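Local coordinates for protein AxyAgu115A (Amphibacillus xylanus NBRC 15112, PDB 6NPS) that probably acts as a family GH115 alpha-glucuronidase, a glycoside hydrolase that removes glucuronic acid side groups from xylan, at residues V168-W179 and R444-I454. The protein carries 3 engineered substitutions. Numbering follows the deposited sequence.
Sequences VKYRGFFINDEW and RDLWIVNVGDI
With CG anti to the backbone N in both Phe-174 (chi1 173°) and Asn-450, ring and amide run side by side in the same direction, their planes 55° apart and Phe-174 CD2 lying 3.7 Å from Asn-450 ND2. The two residues lie on adjacent parallel strands, 170-174 and 446-450, the first and last of the eight strands of a TIM barrel, so their pairing closes the barrel. Across this seam Trp-447 N donates a hydrogen bond to Tyr-170 O at 2.8 Å and Gly-172 N one to Trp-447 O at 3.0 Å; the ladder continues to Val-451 N, which gives a nearly straight hydrogen bond (171°) to Phe-174 O. On the side facing helix 458-469, Val-168 places CG2 over the indole face of Trp-447, 3.9 Å from the centroid of its five-membered ring. Phe-173 CD1 packs against Val-451 CG2, and the type II' turn from Val-451 to Ile-454 brings Ile-454 CD1 to within 3.7 Å of Ile-175 CG1. Asn-450 is held at both ends of its amide, ND2 donating to Tyr-408 OH. Replacing it by an alanine would probably leave that hydroxyl without this donor and set the start of the turn free to shift, because Asn-450 OD1 closes an Asx turn by accepting from Gly-452 N at 2.9 Å.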
loop_
_atom_site.group_PDB
_atom_site.type_symbol
_atom_site.label_atom_id
_atom_site.label_comp_id
_atom_site.label_asym_id
_atom_site.label_seq_id
_atom_site.Cartn_x
_atom_site.Cartn_y
_atom_site.Cartn_z
ATOM N N VAL A 168 -10.382 -33.629 -38.342
ATOM C CA VAL A 168 -9.749 -34.219 -37.168
ATOM C C VAL A 168 -10.538 -35.479 -36.774
ATOM O O VAL A 168 -11.771 -35.452 -36.660
ATOM C CB VAL A 168 -9.639 -33.217 -35.990
ATOM C CG1 VAL A 168 -9.059 -33.936 -34.720
ATOM C CG2 VAL A 168 -8.793 -31.958 -36.393
ATOM N N LYS A 169 -9.826 -36.577 -36.544
ATOM C CA LYS A 169 -10.510 -37.870 -36.398
ATOM C C LYS A 169 -11.376 -37.960 -35.134
ATOM O O LYS A 169 -12.517 -38.462 -35.192
ATOM C CB LYS A 169 -9.505 -39.006 -36.410
ATOM C CG LYS A 169 -10.221 -40.375 -36.548
ATOM C CD LYS A 169 -9.212 -41.524 -36.688
ATOM C CE LYS A 169 -9.923 -42.851 -36.981
ATOM N NZ LYS A 169 -8.977 -44.020 -37.000
ATOM N N TYR A 170 -10.860 -37.503 -33.983
ATOM C CA TYR A 170 -11.600 -37.501 -32.718
ATOM C C TYR A 170 -11.709 -36.073 -32.182
ATOM O O TYR A 170 -10.692 -35.384 -32.047
ATOM C CB TYR A 170 -10.900 -38.375 -31.691
ATOM C CG TYR A 170 -10.705 -39.804 -32.170
ATOM C CD1 TYR A 170 -11.806 -40.647 -32.371
ATOM C CD2 TYR A 170 -9.427 -40.312 -32.452
ATOM C CE1 TYR A 170 -11.640 -41.941 -32.761
ATOM C CE2 TYR A 170 -9.261 -41.649 -32.868
ATOM C CZ TYR A 170 -10.380 -42.440 -33.020
ATOM O OH TYR A 170 -10.281 -43.750 -33.441
ATOM N N ARG A 171 -12.933 -35.641 -31.855
ATOM C CA ARG A 171 -13.223 -34.209 -31.657
ATOM C C ARG A 171 -14.202 -34.093 -30.498
ATOM O O ARG A 171 -15.299 -34.662 -30.570
ATOM C CB ARG A 171 -13.857 -33.550 -32.913
ATOM C CG ARG A 171 -13.169 -33.762 -34.277
ATOM C CD ARG A 171 -14.085 -33.337 -35.475
ATOM N NE ARG A 171 -15.384 -34.016 -35.465
ATOM C CZ ARG A 171 -15.565 -35.303 -35.787
ATOM N NH1 ARG A 171 -14.523 -36.052 -36.188
ATOM N NH2 ARG A 171 -16.794 -35.814 -35.751
ATOM N N GLY A 172 -13.840 -33.385 -29.432
ATOM C CA GLY A 172 -14.812 -33.249 -28.363
ATOM C C GLY A 172 -14.342 -32.384 -27.213
ATOM O O GLY A 172 -13.465 -31.527 -27.360
ATOM N N PHE A 173 -14.928 -32.655 -26.044
ATOM C CA PHE A 173 -14.652 -31.860 -24.875
ATOM C C PHE A 173 -14.696 -32.706 -23.595
ATOM O O PHE A 173 -15.119 -33.868 -23.570
ATOM C CB PHE A 173 -15.621 -30.660 -24.797
ATOM C CG PHE A 173 -17.112 -31.046 -24.712
ATOM C CD1 PHE A 173 -17.699 -31.421 -23.479
ATOM C CD2 PHE A 173 -17.921 -30.995 -25.843
ATOM C CE1 PHE A 173 -19.063 -31.745 -23.393
ATOM C CE2 PHE A 173 -19.302 -31.309 -25.776
ATOM C CZ PHE A 173 -19.876 -31.688 -24.543
ATOM N N PHE A 174 -14.256 -32.053 -22.529
ATOM C CA PHE A 174 -14.041 -32.615 -21.193
ATOM C C PHE A 174 -14.851 -31.749 -20.239
ATOM O O PHE A 174 -14.594 -30.539 -20.133
ATOM C CB PHE A 174 -12.545 -32.532 -20.853
ATOM C CG PHE A 174 -12.171 -32.928 -19.445
ATOM C CD1 PHE A 174 -12.937 -33.836 -18.716
ATOM C CD2 PHE A 174 -10.999 -32.417 -18.879
ATOM C CE1 PHE A 174 -12.565 -34.200 -17.427
ATOM C CE2 PHE A 174 -10.607 -32.788 -17.593
ATOM C CZ PHE A 174 -11.400 -33.687 -16.866
ATOM N N ILE A 175 -15.873 -32.331 -19.624
ATOM C CA ILE A 175 -16.562 -31.688 -18.511
ATOM C C ILE A 175 -15.671 -31.806 -17.277
ATOM O O ILE A 175 -15.488 -32.907 -16.755
ATOM C CB ILE A 175 -17.918 -32.350 -18.264
ATOM C CG1 ILE A 175 -18.740 -32.364 -19.545
ATOM C CG2 ILE A 175 -18.656 -31.686 -17.068
ATOM C CD1 ILE A 175 -19.825 -33.441 -19.480
ATOM N N ASN A 176 -15.131 -30.690 -16.786
ATOM C CA ASN A 176 -14.168 -30.741 -15.692
ATOM C C ASN A 176 -14.447 -29.601 -14.717
ATOM O O ASN A 176 -15.359 -28.800 -14.913
ATOM C CB ASN A 176 -12.727 -30.666 -16.215
ATOM C CG ASN A 176 -11.663 -30.941 -15.121
ATOM O OD1 ASN A 176 -10.594 -30.318 -15.108
ATOM N ND2 ASN A 176 -11.961 -31.876 -14.209
ATOM N N ASP A 177 -13.656 -29.534 -13.646
ATOM C CA ASP A 177 -13.768 -28.452 -12.675
ATOM C C ASP A 177 -15.233 -28.237 -12.292
ATOM O O ASP A 177 -15.737 -27.112 -12.247
ATOM C CB ASP A 177 -13.137 -27.169 -13.239
ATOM C CG ASP A 177 -11.878 -27.442 -14.073
ATOM O OD1 ASP A 177 -10.913 -28.012 -13.520
ATOM O OD2 ASP A 177 -11.837 -27.093 -15.274
ATOM N N GLU A 178 -15.938 -29.349 -12.062
ATOM C CA GLU A 178 -17.391 -29.319 -12.141
ATOM C C GLU A 178 -18.062 -29.023 -10.805
ATOM O O GLU A 178 -19.295 -28.984 -10.744
ATOM C CB GLU A 178 -17.924 -30.629 -12.760
ATOM C CG GLU A 178 -17.782 -31.900 -11.892
ATOM C CD GLU A 178 -16.540 -32.702 -12.265
ATOM O OE1 GLU A 178 -15.619 -32.134 -12.916
ATOM O OE2 GLU A 178 -16.462 -33.878 -11.894
ATOM N N TRP A 179 -17.287 -28.764 -9.744
ATOM C CA TRP A 179 -17.881 -28.349 -8.494
ATOM C C TRP A 179 -17.425 -26.933 -8.178
ATOM O O TRP A 179 -16.259 -26.603 -8.415
ATOM C CB TRP A 179 -17.499 -29.289 -7.336
ATOM C CG TRP A 179 -18.268 -30.595 -7.379
ATOM C CD1 TRP A 179 -17.834 -31.784 -7.905
ATOM C CD2 TRP A 179 -19.614 -30.832 -6.911
ATOM N NE1 TRP A 179 -18.821 -32.746 -7.788
ATOM C CE2 TRP A 179 -19.921 -32.190 -7.186
ATOM C CE3 TRP A 179 -20.586 -30.033 -6.290
ATOM C CZ2 TRP A 179 -21.157 -32.763 -6.857
ATOM C CZ3 TRP A 179 -21.813 -30.604 -5.967
ATOM C CH2 TRP A 179 -22.084 -31.957 -6.250
ATOM N N ARG A 444 -3.414 -33.929 -35.683
ATOM C CA ARG A 444 -4.627 -34.031 -36.473
ATOM C C ARG A 444 -5.519 -35.201 -36.113
ATOM O O ARG A 444 -6.581 -35.340 -36.722
ATOM C CB ARG A 444 -4.274 -34.131 -37.965
ATOM C CG ARG A 444 -3.631 -32.877 -38.486
ATOM C CD ARG A 444 -3.147 -33.027 -39.896
ATOM N NE ARG A 444 -2.326 -31.883 -40.251
ATOM C CZ ARG A 444 -1.825 -31.674 -41.462
ATOM N NH1 ARG A 444 -2.076 -32.544 -42.450
ATOM N NH2 ARG A 444 -1.054 -30.625 -41.684
ATOM N N ASP A 445 -5.141 -36.042 -35.161
ATOM C CA ASP A 445 -5.951 -37.220 -34.882
ATOM C C ASP A 445 -6.951 -37.016 -33.757
ATOM O O ASP A 445 -8.047 -37.584 -33.796
ATOM C CB ASP A 445 -5.039 -38.397 -34.562
ATOM C CG ASP A 445 -4.476 -39.030 -35.837
ATOM O OD1 ASP A 445 -3.640 -38.381 -36.519
ATOM O OD2 ASP A 445 -4.899 -40.159 -36.173
ATOM N N LEU A 446 -6.630 -36.193 -32.769
ATOM C CA LEU A 446 -7.554 -36.037 -31.659
ATOM C C LEU A 446 -7.448 -34.616 -31.133
ATOM O O LEU A 446 -6.338 -34.129 -30.913
ATOM C CB LEU A 446 -7.221 -37.066 -30.552
ATOM C CG LEU A 446 -8.144 -37.095 -29.336
ATOM C CD1 LEU A 446 -8.149 -38.511 -28.695
ATOM C CD2 LEU A 446 -7.653 -36.112 -28.306
ATOM N N TRP A 447 -8.591 -33.959 -30.911
ATOM C CA TRP A 447 -8.623 -32.629 -30.320
ATOM C C TRP A 447 -9.669 -32.651 -29.225
ATOM O O TRP A 447 -10.842 -32.939 -29.499
ATOM C CB TRP A 447 -9.033 -31.517 -31.317
ATOM C CG TRP A 447 -8.034 -31.003 -32.300
ATOM C CD1 TRP A 447 -6.816 -31.552 -32.640
ATOM C CD2 TRP A 447 -8.193 -29.836 -33.121
ATOM N NE1 TRP A 447 -6.212 -30.780 -33.602
ATOM C CE2 TRP A 447 -7.043 -29.727 -33.924
ATOM C CE3 TRP A 447 -9.205 -28.871 -33.253
ATOM C CZ2 TRP A 447 -6.872 -28.697 -34.841
ATOM C CZ3 TRP A 447 -9.019 -27.826 -34.182
ATOM C CH2 TRP A 447 -7.867 -27.776 -34.967
ATOM N N ILE A 448 -9.289 -32.291 -28.005
ATOM C CA ILE A 448 -10.291 -32.205 -26.953
ATOM C C ILE A 448 -10.044 -30.928 -26.139
ATOM O O ILE A 448 -8.895 -30.535 -25.913
ATOM C CB ILE A 448 -10.252 -33.487 -26.091
ATOM C CG1 ILE A 448 -11.337 -33.437 -25.000
ATOM C CG2 ILE A 448 -8.826 -33.720 -25.525
ATOM C CD1 ILE A 448 -11.738 -34.835 -24.433
ATOM N N VAL A 449 -11.115 -30.255 -25.717
ATOM C CA VAL A 449 -10.958 -29.020 -24.943
ATOM C C VAL A 449 -11.624 -29.170 -23.586
ATOM O O VAL A 449 -12.723 -29.701 -23.475
ATOM C CB VAL A 449 -11.474 -27.778 -25.720
ATOM C CG1 VAL A 449 -12.941 -27.985 -26.240
ATOM C CG2 VAL A 449 -11.411 -26.506 -24.834
ATOM N N ASN A 450 -10.938 -28.705 -22.538
ATOM C CA ASN A 450 -11.541 -28.607 -21.217
ATOM C C ASN A 450 -12.509 -27.428 -21.172
ATOM O O ASN A 450 -12.087 -26.264 -21.301
ATOM C CB ASN A 450 -10.439 -28.432 -20.158
ATOM C CG ASN A 450 -10.963 -28.468 -18.729
ATOM O OD1 ASN A 450 -12.108 -28.082 -18.429
ATOM N ND2 ASN A 450 -10.113 -28.954 -17.818
ATOM N N VAL A 451 -13.800 -27.711 -20.967
ATOM C CA VAL A 451 -14.820 -26.655 -20.990
ATOM C C VAL A 451 -15.424 -26.434 -19.616
ATOM O O VAL A 451 -16.488 -25.833 -19.522
ATOM C CB VAL A 451 -15.951 -26.934 -21.998
ATOM C CG1 VAL A 451 -15.483 -26.844 -23.442
ATOM C CG2 VAL A 451 -16.622 -28.289 -21.654
ATOM N N GLY A 452 -14.784 -26.927 -18.550
ATOM C CA GLY A 452 -15.349 -26.718 -17.224
ATOM C C GLY A 452 -16.775 -27.228 -17.098
ATOM O O GLY A 452 -17.052 -28.387 -17.420
ATOM N N ASP A 453 -17.692 -26.361 -16.664
ATOM C CA ASP A 453 -19.100 -26.705 -16.511
ATOM C C ASP A 453 -19.898 -26.418 -17.768
ATOM O O ASP A 453 -21.126 -26.370 -17.690
ATOM C CB ASP A 453 -19.713 -25.887 -15.378
ATOM C CG ASP A 453 -18.937 -26.038 -14.090
ATOM O OD1 ASP A 453 -17.992 -25.248 -13.877
ATOM O OD2 ASP A 453 -19.244 -26.957 -13.302
ATOM N N ILE A 454 -19.223 -26.220 -18.906
ATOM C CA ILE A 454 -19.797 -26.015 -20.240
ATOM C C ILE A 454 -20.466 -24.658 -20.392
ATOM O O ILE A 454 -20.231 -23.955 -21.379
ATOM C CB ILE A 454 -20.792 -27.126 -20.624
ATOM C CG1 ILE A 454 -20.175 -28.523 -20.437
ATOM C CG2 ILE A 454 -21.240 -26.880 -22.072
ATOM C CD1 ILE A 454 -21.180 -29.675 -20.476
#